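Local structure of purine nucleosidase, (IunH-1) (Sulfolobus solfataricus, 3T8J) at residues V195-I203 / Y214-R222; I203-Y214 / K303-F311. The protein belongs to the nucleosidase family of enzymes and carries a bound sodium ion. All coordinates share one frame; numbering follows the deposited sequence. Where two conformers were deposited one is given.

Contact 1: V195-I203 / Y214-R222; sequences VTDEEWNVI and YVSMYLHYR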
loop_
_atom_site.group_PDB
_atom_site.type_symbol
_atom_site.label_atom_id
_atom_site.label_comp_id
_atom_site.label_asym_id
_atom_site.label_seq_id
_atom_site.Cartn_x
_atom_site.Cartn_y
_atom_site.Cartn_z
ATOM N N VAL A 195 22.479 -7.441 29.883
ATOM C CA VAL A 195 23.122 -8.082 31.017
ATOM C C VAL A 195 24.399 -8.798 30.532
ATOM O O VAL A 195 24.334 -9.795 29.795
ATOM C CB VAL A 195 22.172 -9.086 31.688
ATOM C CG1 VAL A 195 22.899 -9.832 32.843
ATOM C CG2 VAL A 195 20.878 -8.362 32.164
ATOM N N THR A 196 25.543 -8.270 30.952
ATOM C CA THR A 196 26.862 -8.721 30.490
ATOM C C THR A 196 27.260 -10.044 31.131
ATOM O O THR A 196 26.654 -10.477 32.110
ATOM C CB THR A 196 27.959 -7.693 30.844
ATOM O OG1 THR A 196 28.074 -7.582 32.262
ATOM C CG2 THR A 196 27.660 -6.322 30.235
ATOM N N ASP A 197 28.296 -10.682 30.584
ATOM C CA ASP A 197 28.790 -11.926 31.177
ATOM C C ASP A 197 29.176 -11.732 32.648
ATOM O O ASP A 197 28.904 -12.606 33.464
ATOM C CB ASP A 197 29.971 -12.505 30.381
ATOM C CG ASP A 197 29.540 -13.186 29.060
ATOM O OD1 ASP A 197 28.360 -13.589 28.910
ATOM O OD2 ASP A 197 30.415 -13.345 28.172
ATOM N N GLU A 198 29.801 -10.596 32.979
ATOM C CA GLU A 198 30.168 -10.264 34.370
ATOM C C GLU A 198 28.946 -10.242 35.288
ATOM O O GLU A 198 28.944 -10.820 36.385
ATOM C CB GLU A 198 30.897 -8.903 34.427
ATOM C CG GLU A 198 31.167 -8.330 35.851
ATOM C CD GLU A 198 30.190 -7.193 36.256
ATOM O OE1 GLU A 198 30.188 -6.148 35.555
ATOM O OE2 GLU A 198 29.449 -7.329 37.276
ATOM N N GLU A 199 27.900 -9.571 34.827
ATOM C CA GLU A 199 26.659 -9.457 35.579
ATOM C C GLU A 199 25.949 -10.802 35.721
ATOM O O GLU A 199 25.457 -11.134 36.792
ATOM C CB GLU A 199 25.746 -8.413 34.916
ATOM C CG GLU A 199 26.306 -7.002 35.050
ATOM C CD GLU A 199 25.634 -5.966 34.173
ATOM O OE1 GLU A 199 25.128 -6.315 33.081
ATOM O OE2 GLU A 199 25.646 -4.785 34.576
ATOM N N TRP A 200 25.911 -11.571 34.644
ATOM C CA TRP A 200 25.311 -12.907 34.642
ATOM C C TRP A 200 26.003 -13.827 35.649
ATOM O O TRP A 200 25.332 -14.510 36.422
ATOM C CB TRP A 200 25.381 -13.475 33.225
ATOM C CG TRP A 200 24.861 -14.865 33.003
ATOM C CD1 TRP A 200 25.605 -15.962 32.677
ATOM C CD2 TRP A 200 23.500 -15.297 33.009
ATOM N NE1 TRP A 200 24.789 -17.051 32.495
ATOM C CE2 TRP A 200 23.494 -16.673 32.709
ATOM C CE3 TRP A 200 22.279 -14.664 33.270
ATOM C CZ2 TRP A 200 22.323 -17.417 32.640
ATOM C CZ3 TRP A 200 21.114 -15.418 33.208
ATOM C CH2 TRP A 200 21.155 -16.782 32.898
ATOM N N ASN A 201 27.335 -13.816 35.664
ATOM C CA ASN A 201 28.103 -14.614 36.635
ATOM C C ASN A 201 27.803 -14.211 38.086
ATOM O O ASN A 201 27.703 -15.076 38.976
ATOM C CB ASN A 201 29.613 -14.527 36.346
ATOM C CG ASN A 201 30.037 -15.352 35.122
ATOM O OD1 ASN A 201 29.303 -16.231 34.650
ATOM N ND2 ASN A 201 31.232 -15.066 34.605
ATOM N N VAL A 202 27.639 -12.911 38.338
ATOM C CA VAL A 202 27.277 -12.453 39.687
ATOM C C VAL A 202 25.927 -13.048 40.093
ATOM O O VAL A 202 25.764 -13.543 41.209
ATOM C CB VAL A 202 27.213 -10.908 39.795
ATOM C CG1 VAL A 202 26.492 -10.478 41.086
ATOM C CG2 VAL A 202 28.612 -10.310 39.725
ATOM N N ILE A 203 24.966 -13.005 39.179
ATOM C CA ILE A 203 23.646 -13.560 39.445
ATOM C C ILE A 203 23.694 -15.078 39.692
ATOM O O ILE A 203 23.031 -15.576 40.604
ATOM C CB ILE A 203 22.638 -13.198 38.311
ATOM C CG1 ILE A 203 22.413 -11.683 38.295
ATOM C CG2 ILE A 203 21.315 -13.940 38.488
ATOM C CD1 ILE A 203 21.667 -11.153 37.062
ATOM N N TYR A 214 15.583 -16.801 38.141
ATOM C CA TYR A 214 16.029 -15.917 37.055
ATOM C C TYR A 214 16.964 -16.664 36.104
ATOM O O TYR A 214 16.756 -16.629 34.894
ATOM C CB TYR A 214 16.731 -14.695 37.650
ATOM C CG TYR A 214 17.309 -13.663 36.681
ATOM C CD1 TYR A 214 16.691 -12.424 36.492
ATOM C CD2 TYR A 214 18.500 -13.897 36.016
ATOM C CE1 TYR A 214 17.242 -11.466 35.648
ATOM C CE2 TYR A 214 19.060 -12.951 35.172
ATOM C CZ TYR A 214 18.431 -11.733 35.003
ATOM O OH TYR A 214 19.007 -10.798 34.156
ATOM N N VAL A 215 17.961 -17.366 36.646
ATOM C CA VAL A 215 18.893 -18.117 35.793
ATOM C C VAL A 215 18.114 -19.146 34.971
ATOM O O VAL A 215 18.309 -19.239 33.748
ATOM C CB VAL A 215 20.025 -18.758 36.617
ATOM C CG1 VAL A 215 20.870 -19.725 35.755
ATOM C CG2 VAL A 215 20.887 -17.666 37.241
ATOM N N SER A 216 17.213 -19.884 35.619
ATOM C CA SER A 216 16.399 -20.898 34.925
ATOM C C SER A 216 15.534 -20.308 33.803
ATOM O O SER A 216 15.415 -20.893 32.711
ATOM C CB SER A 216 15.517 -21.626 35.935
ATOM O OG SER A 216 14.640 -22.555 35.312
ATOM N N MET A 217 14.940 -19.148 34.079
ATOM C CA MET A 217 14.004 -18.522 33.134
ATOM C C MET A 217 14.674 -17.854 31.952
ATOM O O MET A 217 14.035 -17.714 30.916
ATOM C CB MET A 217 13.110 -17.479 33.841
ATOM C CG MET A 217 12.092 -18.054 34.823
ATOM S SD MET A 217 10.787 -16.875 35.330
ATOM C CE MET A 217 11.792 -15.540 35.986
ATOM N N TYR A 218 15.934 -17.432 32.122
ATOM C CA TYR A 218 16.647 -16.604 31.129
ATOM C C TYR A 218 17.689 -17.351 30.301
ATOM O O TYR A 218 18.140 -16.839 29.283
ATOM C CB TYR A 218 17.296 -15.357 31.791
ATOM C CG TYR A 218 16.284 -14.256 32.062
ATOM C CD1 TYR A 218 15.501 -14.286 33.213
ATOM C CD2 TYR A 218 16.075 -13.209 31.157
ATOM C CE1 TYR A 218 14.546 -13.319 33.467
ATOM C CE2 TYR A 218 15.120 -12.232 31.412
ATOM C CZ TYR A 218 14.352 -12.296 32.566
ATOM O OH TYR A 218 13.389 -11.331 32.862
ATOM N N LEU A 219 18.049 -18.569 30.688
ATOM C CA LEU A 219 19.113 -19.272 29.975
ATOM C C LEU A 219 18.842 -19.416 28.477
ATOM O O LEU A 219 19.725 -19.133 27.662
ATOM C CB LEU A 219 19.376 -20.647 30.580
ATOM C CG LEU A 219 20.584 -21.372 29.977
ATOM C CD1 LEU A 219 21.823 -20.463 29.940
ATOM C CD2 LEU A 219 20.858 -22.622 30.758
ATOM N N HIS A 220 17.653 -19.892 28.109
ATOM C CA HIS A 220 17.327 -20.113 26.679
ATOM C C HIS A 220 17.332 -18.790 25.918
ATOM O O HIS A 220 17.916 -18.701 24.848
ATOM C CB HIS A 220 15.963 -20.834 26.527
ATOM C CG HIS A 220 15.539 -21.059 25.103
ATOM N ND1 HIS A 220 15.448 -22.310 24.532
ATOM C CD2 HIS A 220 15.157 -20.182 24.140
ATOM C CE1 HIS A 220 15.063 -22.197 23.270
ATOM N NE2 HIS A 220 14.872 -20.910 23.012
ATOM N N TYR A 221 16.675 -17.775 26.487
ATOM C CA TYR A 221 16.597 -16.441 25.890
ATOM C C TYR A 221 17.970 -15.809 25.705
ATOM O O TYR A 221 18.245 -15.188 24.673
ATOM C CB TYR A 221 15.745 -15.552 26.792
ATOM C CG TYR A 221 15.402 -14.158 26.301
ATOM C CD1 TYR A 221 14.775 -13.966 25.089
ATOM C CD2 TYR A 221 15.617 -13.037 27.117
ATOM C CE1 TYR A 221 14.391 -12.678 24.674
ATOM C CE2 TYR A 221 15.223 -11.760 26.707
ATOM C CZ TYR A 221 14.625 -11.601 25.489
ATOM O OH TYR A 221 14.226 -10.340 25.064
ATOM N N ARG A 222 18.840 -15.974 26.695
ATOM C CA ARG A 222 20.203 -15.461 26.596
ATOM C C ARG A 222 21.000 -16.113 25.449
ATOM O O ARG A 222 21.681 -15.427 24.659
ATOM C CB ARG A 222 20.917 -15.639 27.932
ATOM C CG ARG A 222 22.325 -15.074 27.982
ATOM C CD ARG A 222 22.966 -15.278 29.358
ATOM N NE ARG A 222 24.284 -14.627 29.441
ATOM C CZ ARG A 222 24.479 -13.327 29.695
ATOM N NH1 ARG A 222 23.460 -12.500 29.911
ATOM N NH2 ARG A 222 25.711 -12.839 29.724
#

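Contact 2: I203-Y214 / K303-F311; sequences IKNMKTRMSELY and KIYDLLNWF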
loop_
_atom_site.group_PDB
_atom_site.type_symbol
_atom_site.label_atom_id
_atom_site.label_comp_id
_atom_site.label_asym_id
_atom_site.label_seq_id
_atom_site.Cartn_x
_atom_site.Cartn_y
_atom_site.Cartn_z
ATOM N N ILE A 203 24.966 -13.005 39.179
ATOM C CA ILE A 203 23.646 -13.560 39.445
ATOM C C ILE A 203 23.694 -15.078 39.692
ATOM O O ILE A 203 23.031 -15.576 40.604
ATOM C CB ILE A 203 22.638 -13.198 38.311
ATOM C CG1 ILE A 203 22.413 -11.683 38.295
ATOM C CG2 ILE A 203 21.315 -13.940 38.488
ATOM C CD1 ILE A 203 21.667 -11.153 37.062
ATOM N N LYS A 204 24.480 -15.806 38.896
ATOM C CA LYS A 204 24.588 -17.259 39.055
ATOM C C LYS A 204 25.167 -17.651 40.416
ATOM O O LYS A 204 24.953 -18.780 40.876
ATOM C CB LYS A 204 25.457 -17.879 37.952
ATOM C CG LYS A 204 24.822 -17.882 36.565
ATOM C CD LYS A 204 25.721 -18.610 35.551
ATOM C CE LYS A 204 25.371 -20.091 35.426
ATOM N NZ LYS A 204 24.131 -20.302 34.605
ATOM N N ASN A 205 25.906 -16.741 41.054
ATOM C CA ASN A 205 26.516 -17.046 42.355
ATOM C C ASN A 205 25.729 -16.562 43.583
ATOM O O ASN A 205 26.174 -16.766 44.712
ATOM C CB ASN A 205 27.979 -16.559 42.404
ATOM C CG ASN A 205 28.125 -15.060 42.715
ATOM O OD1 ASN A 205 27.205 -14.395 43.233
ATOM N ND2 ASN A 205 29.320 -14.525 42.414
ATOM N N MET A 206 24.567 -15.946 43.360
ATOM C CA MET A 206 23.746 -15.389 44.447
ATOM C C MET A 206 23.059 -16.444 45.322
ATOM O O MET A 206 22.921 -16.258 46.534
ATOM C CB MET A 206 22.687 -14.438 43.880
ATOM C CG MET A 206 23.197 -13.035 43.624
ATOM S SD MET A 206 21.980 -12.027 42.769
ATOM C CE MET A 206 22.340 -10.375 43.372
ATOM N N LYS A 207 22.595 -17.524 44.697
ATOM C CA LYS A 207 22.000 -18.679 45.409
ATOM C C LYS A 207 20.784 -18.357 46.319
ATOM O O LYS A 207 20.638 -18.895 47.414
ATOM C CB LYS A 207 23.093 -19.460 46.157
ATOM C CG LYS A 207 24.211 -20.007 45.226
ATOM C CD LYS A 207 23.727 -21.206 44.385
ATOM C CE LYS A 207 24.063 -21.064 42.902
ATOM N NZ LYS A 207 23.138 -20.108 42.203
ATOM N N THR A 208 19.904 -17.478 45.842
ATOM C CA THR A 208 18.567 -17.297 46.435
ATOM C C THR A 208 17.560 -18.005 45.528
ATOM O O THR A 208 17.895 -18.383 44.413
ATOM C CB THR A 208 18.159 -15.816 46.498
ATOM O OG1 THR A 208 18.105 -15.288 45.167
ATOM C CG2 THR A 208 19.144 -15.003 47.294
ATOM N N ARG A 209 16.321 -18.176 45.989
ATOM C CA ARG A 209 15.310 -18.821 45.163
ATOM C C ARG A 209 15.050 -17.958 43.923
ATOM O O ARG A 209 14.914 -18.479 42.810
ATOM C CB ARG A 209 14.017 -19.058 45.959
ATOM C CG ARG A 209 14.169 -20.042 47.127
ATOM C CD ARG A 209 12.939 -20.009 48.036
ATOM N NE ARG A 209 12.945 -21.056 49.053
ATOM C CZ ARG A 209 12.322 -22.224 48.922
ATOM N NH1 ARG A 209 11.654 -22.495 47.808
ATOM N NH2 ARG A 209 12.369 -23.118 49.902
ATOM N N MET A 210 15.005 -16.646 44.119
ATOM C CA MET A 210 14.754 -15.736 43.012
ATOM C C MET A 210 15.898 -15.729 42.004
ATOM O O MET A 210 15.638 -15.711 40.802
ATOM C CB MET A 210 14.467 -14.305 43.500
ATOM C CG MET A 210 13.008 -14.016 43.804
ATOM S SD MET A 210 11.897 -14.139 42.371
ATOM C CE MET A 210 12.665 -13.072 41.185
ATOM N N SER A 211 17.153 -15.727 42.467
ATOM C CA SER A 211 18.297 -15.734 41.538
ATOM C C SER A 211 18.323 -17.049 40.760
ATOM O O SER A 211 18.600 -17.065 39.554
ATOM C CB SER A 211 19.631 -15.476 42.254
ATOM O OG SER A 211 20.080 -16.599 42.988
ATOM N N GLU A 212 18.028 -18.155 41.440
ATOM C CA GLU A 212 17.969 -19.453 40.753
ATOM C C GLU A 212 16.850 -19.478 39.698
ATOM O O GLU A 212 17.027 -20.017 38.600
ATOM C CB GLU A 212 17.817 -20.605 41.760
ATOM C CG GLU A 212 19.087 -20.880 42.578
ATOM C CD GLU A 212 18.850 -21.708 43.852
ATOM O OE1 GLU A 212 17.680 -21.937 44.246
ATOM O OE2 GLU A 212 19.848 -22.129 44.482
ATOM N N LEU A 213 15.700 -18.899 40.041
ATOM C CA LEU A 213 14.580 -18.803 39.108
ATOM C C LEU A 213 14.943 -17.938 37.892
ATOM O O LEU A 213 14.664 -18.306 36.744
ATOM C CB LEU A 213 13.349 -18.232 39.819
ATOM C CG LEU A 213 12.094 -18.131 38.950
ATOM C CD1 LEU A 213 11.729 -19.480 38.295
ATOM C CD2 LEU A 213 10.932 -17.598 39.792
ATOM N N TYR A 214 15.583 -16.801 38.141
ATOM C CA TYR A 214 16.029 -15.917 37.055
ATOM C C TYR A 214 16.964 -16.664 36.104
ATOM O O TYR A 214 16.756 -16.629 34.894
ATOM C CB TYR A 214 16.731 -14.695 37.650
ATOM C CG TYR A 214 17.309 -13.663 36.681
ATOM C CD1 TYR A 214 16.691 -12.424 36.492
ATOM C CD2 TYR A 214 18.500 -13.897 36.016
ATOM C CE1 TYR A 214 17.242 -11.466 35.648
ATOM C CE2 TYR A 214 19.060 -12.951 35.172
ATOM C CZ TYR A 214 18.431 -11.733 35.003
ATOM O OH TYR A 214 19.007 -10.798 34.156
ATOM N N LYS A 303 18.067 -2.131 40.765
ATOM C CA LYS A 303 16.693 -2.612 40.971
ATOM C C LYS A 303 16.613 -4.117 40.750
ATOM O O LYS A 303 15.895 -4.819 41.456
ATOM C CB LYS A 303 15.680 -1.928 40.031
ATOM C CG LYS A 303 15.313 -0.492 40.322
ATOM C CD LYS A 303 14.580 -0.313 41.659
ATOM C CE LYS A 303 14.027 1.115 41.815
ATOM N NZ LYS A 303 14.963 2.162 41.229
ATOM N N ILE A 304 17.351 -4.621 39.760
ATOM C CA ILE A 304 17.351 -6.060 39.485
ATOM C C ILE A 304 18.000 -6.863 40.637
ATOM O O ILE A 304 17.428 -7.839 41.131
ATOM C CB ILE A 304 18.063 -6.369 38.137
ATOM C CG1 ILE A 304 17.287 -5.761 36.950
ATOM C CG2 ILE A 304 18.286 -7.871 37.959
ATOM C CD1 ILE A 304 15.895 -6.303 36.756
ATOM N N TYR A 305 19.182 -6.459 41.080
ATOM C CA TYR A 305 19.824 -7.163 42.203
ATOM C C TYR A 305 18.960 -7.160 43.476
ATOM O O TYR A 305 18.905 -8.155 44.210
ATOM C CB TYR A 305 21.212 -6.584 42.498
ATOM C CG TYR A 305 22.230 -6.773 41.389
ATOM C CD1 TYR A 305 22.456 -8.024 40.823
ATOM C CD2 TYR A 305 22.998 -5.705 40.939
ATOM C CE1 TYR A 305 23.405 -8.199 39.806
ATOM C CE2 TYR A 305 23.947 -5.871 39.939
ATOM C CZ TYR A 305 24.146 -7.123 39.382
ATOM O OH TYR A 305 25.092 -7.292 38.395
ATOM N N ASP A 306 18.305 -6.037 43.732
ATOM C CA ASP A 306 17.384 -5.909 44.851
ATOM C C ASP A 306 16.234 -6.926 44.763
ATOM O O ASP A 306 15.892 -7.585 45.755
ATOM C CB ASP A 306 16.842 -4.475 44.888
ATOM C CG ASP A 306 15.797 -4.265 45.965
ATOM O OD1 ASP A 306 16.161 -4.217 47.169
ATOM O OD2 ASP A 306 14.603 -4.137 45.605
ATOM N N LEU A 307 15.657 -7.058 43.568
ATOM C CA LEU A 307 14.611 -8.042 43.333
ATOM C C LEU A 307 15.104 -9.474 43.591
ATOM O O LEU A 307 14.403 -10.278 44.197
ATOM C CB LEU A 307 14.089 -7.916 41.888
ATOM C CG LEU A 307 13.039 -8.919 41.442
ATOM C CD1 LEU A 307 11.757 -8.791 42.264
ATOM C CD2 LEU A 307 12.700 -8.757 39.960
ATOM N N LEU A 308 16.318 -9.787 43.147
ATOM C CA LEU A 308 16.809 -11.174 43.216
ATOM C C LEU A 308 17.182 -11.594 44.645
ATOM O O LEU A 308 17.312 -12.787 44.943
ATOM C CB LEU A 308 17.976 -11.384 42.255
ATOM C CG LEU A 308 17.674 -11.130 40.780
ATOM C CD1 LEU A 308 18.886 -11.546 39.919
ATOM C CD2 LEU A 308 16.415 -11.872 40.327
ATOM N N ASN A 309 17.332 -10.611 45.518
ATOM C CA ASN A 309 17.537 -10.851 46.938
ATOM C C ASN A 309 16.243 -10.972 47.771
ATOM O O ASN A 309 16.312 -11.132 48.978
ATOM C CB ASN A 309 18.427 -9.744 47.508
ATOM C CG ASN A 309 19.902 -9.994 47.245
ATOM O OD1 ASN A 309 20.579 -9.175 46.624
ATOM N ND2 ASN A 309 20.402 -11.139 47.700
ATOM N N TRP A 310 15.081 -10.899 47.121
ATOM C CA TRP A 310 13.773 -10.970 47.803
ATOM C C TRP A 310 13.610 -12.242 48.652
ATOM O O TRP A 310 13.268 -12.192 49.843
ATOM C CB TRP A 310 12.681 -10.876 46.719
ATOM C CG TRP A 310 11.254 -10.693 47.183
ATOM C CD1 TRP A 310 10.806 -10.509 48.469
ATOM C CD2 TRP A 310 10.090 -10.636 46.345
ATOM N NE1 TRP A 310 9.438 -10.371 48.477
ATOM C CE2 TRP A 310 8.974 -10.435 47.187
ATOM C CE3 TRP A 310 9.883 -10.744 44.962
ATOM C CZ2 TRP A 310 7.662 -10.327 46.689
ATOM C CZ3 TRP A 310 8.580 -10.645 44.474
ATOM C CH2 TRP A 310 7.489 -10.432 45.334
ATOM N N PHE A 311 13.878 -13.383 48.026
ATOM C CA PHE A 311 13.823 -14.675 48.692
ATOM C C PHE A 311 14.542 -15.693 47.817
ATOM O O PHE A 311 14.775 -15.395 46.638
ATOM C CB PHE A 311 12.369 -15.100 48.945
ATOM C CG PHE A 311 11.550 -15.261 47.700
ATOM C CD1 PHE A 311 11.375 -16.507 47.123
ATOM C CD2 PHE A 311 10.943 -14.162 47.099
ATOM C CE1 PHE A 311 10.627 -16.661 45.961
ATOM C CE2 PHE A 311 10.188 -14.301 45.952
ATOM C CZ PHE A 311 10.031 -15.544 45.366
ATOM O OXT PHE A 311 14.898 -16.797 48.257
#

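Contact 1: V195-I203 / Y214-R222
A helical hairpin, in which helix 197-204 folds back on helix 209-227, is held together by Trp200 and Arg222 reaching past each other in opposite directions. The short axes lie 11.3 Å apart at 147°, a roughly antiparallel pairing whose interface is filled largely by the indole of Trp200. Trp200 swings CG anti to its own N (chi1 178°) and enters as a knob into the hole formed by Tyr214, Val215, Leu219 and Arg222. The extended Arg222 chain lies along one face of the indole: its CD stands 3.7 Å from the centroid of the six-membered ring, a CH-pi contact, and the guanidinium then stacks flat with planes only 3° apart, placing a cation over the five-membered ring. Arginine suits this place because its faces are apolar enough to stack while its rim still donates. In the guanidinium plane, NH1 gives a bond to Val195 O (2.8 Å), and NH2 makes a salt bridge to Asp197 OD1 (2.9 Å), met on the anti side of the carboxylate. NH1 also bonds His234, so the buried charge is well supplied with partners. At the far edge of the indole, Trp200 CZ3 meets Tyr214 CE2 at 3.8 Å, and Ile203 CD1 touches the same tyrosine carbon at 3.7 Å. Tyr214 OH is bonded to His236 and His234. Thr196 starts the first helix, its OG1 accepting from Glu199 N (3.3 Å) while Glu199 OE1 takes Thr196 N: a capping box at the start of an antiparallel helix hairpin, with a cation-pi stack between its helices.

Contact 2: I203-Y214 / K303-F311
Hydrogen bonds tie the C-terminal end of the chain, Leu308 to Phe311, to the start of helix 209-227. Thr208 OG1 donates to Leu308 O over 2.6 Å, nearly along the C=O axis, and the same hydroxyl accepts from Ser211 N; Ser211 OG in turn accepts from Thr208 N, completing a capping box. The small hydroxyl residues suit this turn because their short hydroxyls can accept from each other's backbone N-H, Thr208 forward and Ser211 back. The N-H groups between them, of Arg209 and Met210, go to the terminal carboxylate: Arg209 N gives to Phe311 OXT (3.0 Å) and Met210 N to Phe311 O (2.8 Å).

The aromatic contacts centre on Phe311. It has its CG between the backbone N and the carbonyl carbon (chi1 61°), which places the ring against Met210. Met210 CG lies over the ring face, 3.8 Å from the centroid, and SD approaches obliquely in a Met-aromatic contact; the flexible thioether, bent at chi2 and chi3, then carries CE back to Leu308 CD2 (4.0 Å).

Apolar packing fills the remainder. Leu308 spreads its two branches: CD1 meets Ile203 CG2 at 3.7 Å and also lies over a face of Tyr214, while CD2 touches Tyr214 CD1. Met206, extended beyond CG, brings CE to Tyr305 CD1 (3.5 Å), and Ile203 CG1 reaches the edge of that ring.

With both carboxylate oxygens receiving N-H groups from the first turn of a helix, the helix N-terminus would probably stabilise the negative charge expected on the chain end, beside an apolar seam of leucines and methionines.

How the contacts relate
Contacts 1 and 2 lie on the same side of the chain's centre, their own centres about 11 Å apart, and both use helices 197-204 and 209-227. Contact 1 pairs the two helices; contact 2 brings helix 297-308 and the chain end against them. Ile203 and Tyr214 serve both, and Glu199 CG touches Tyr305 OH at 3.6 Å where the two meet. In contact 1, the side chain of Tyr218 is about 10 Å from the bound sodium ion, which Asp9, Asp14, Ile121 and Ser122 coordinate, and Tyr218 OH bonds Asp13. Tyr214, shared by both contacts, stacks on Tyr218, so the packing at the chain end and the tyrosine near the sodium are joined through one ring pair.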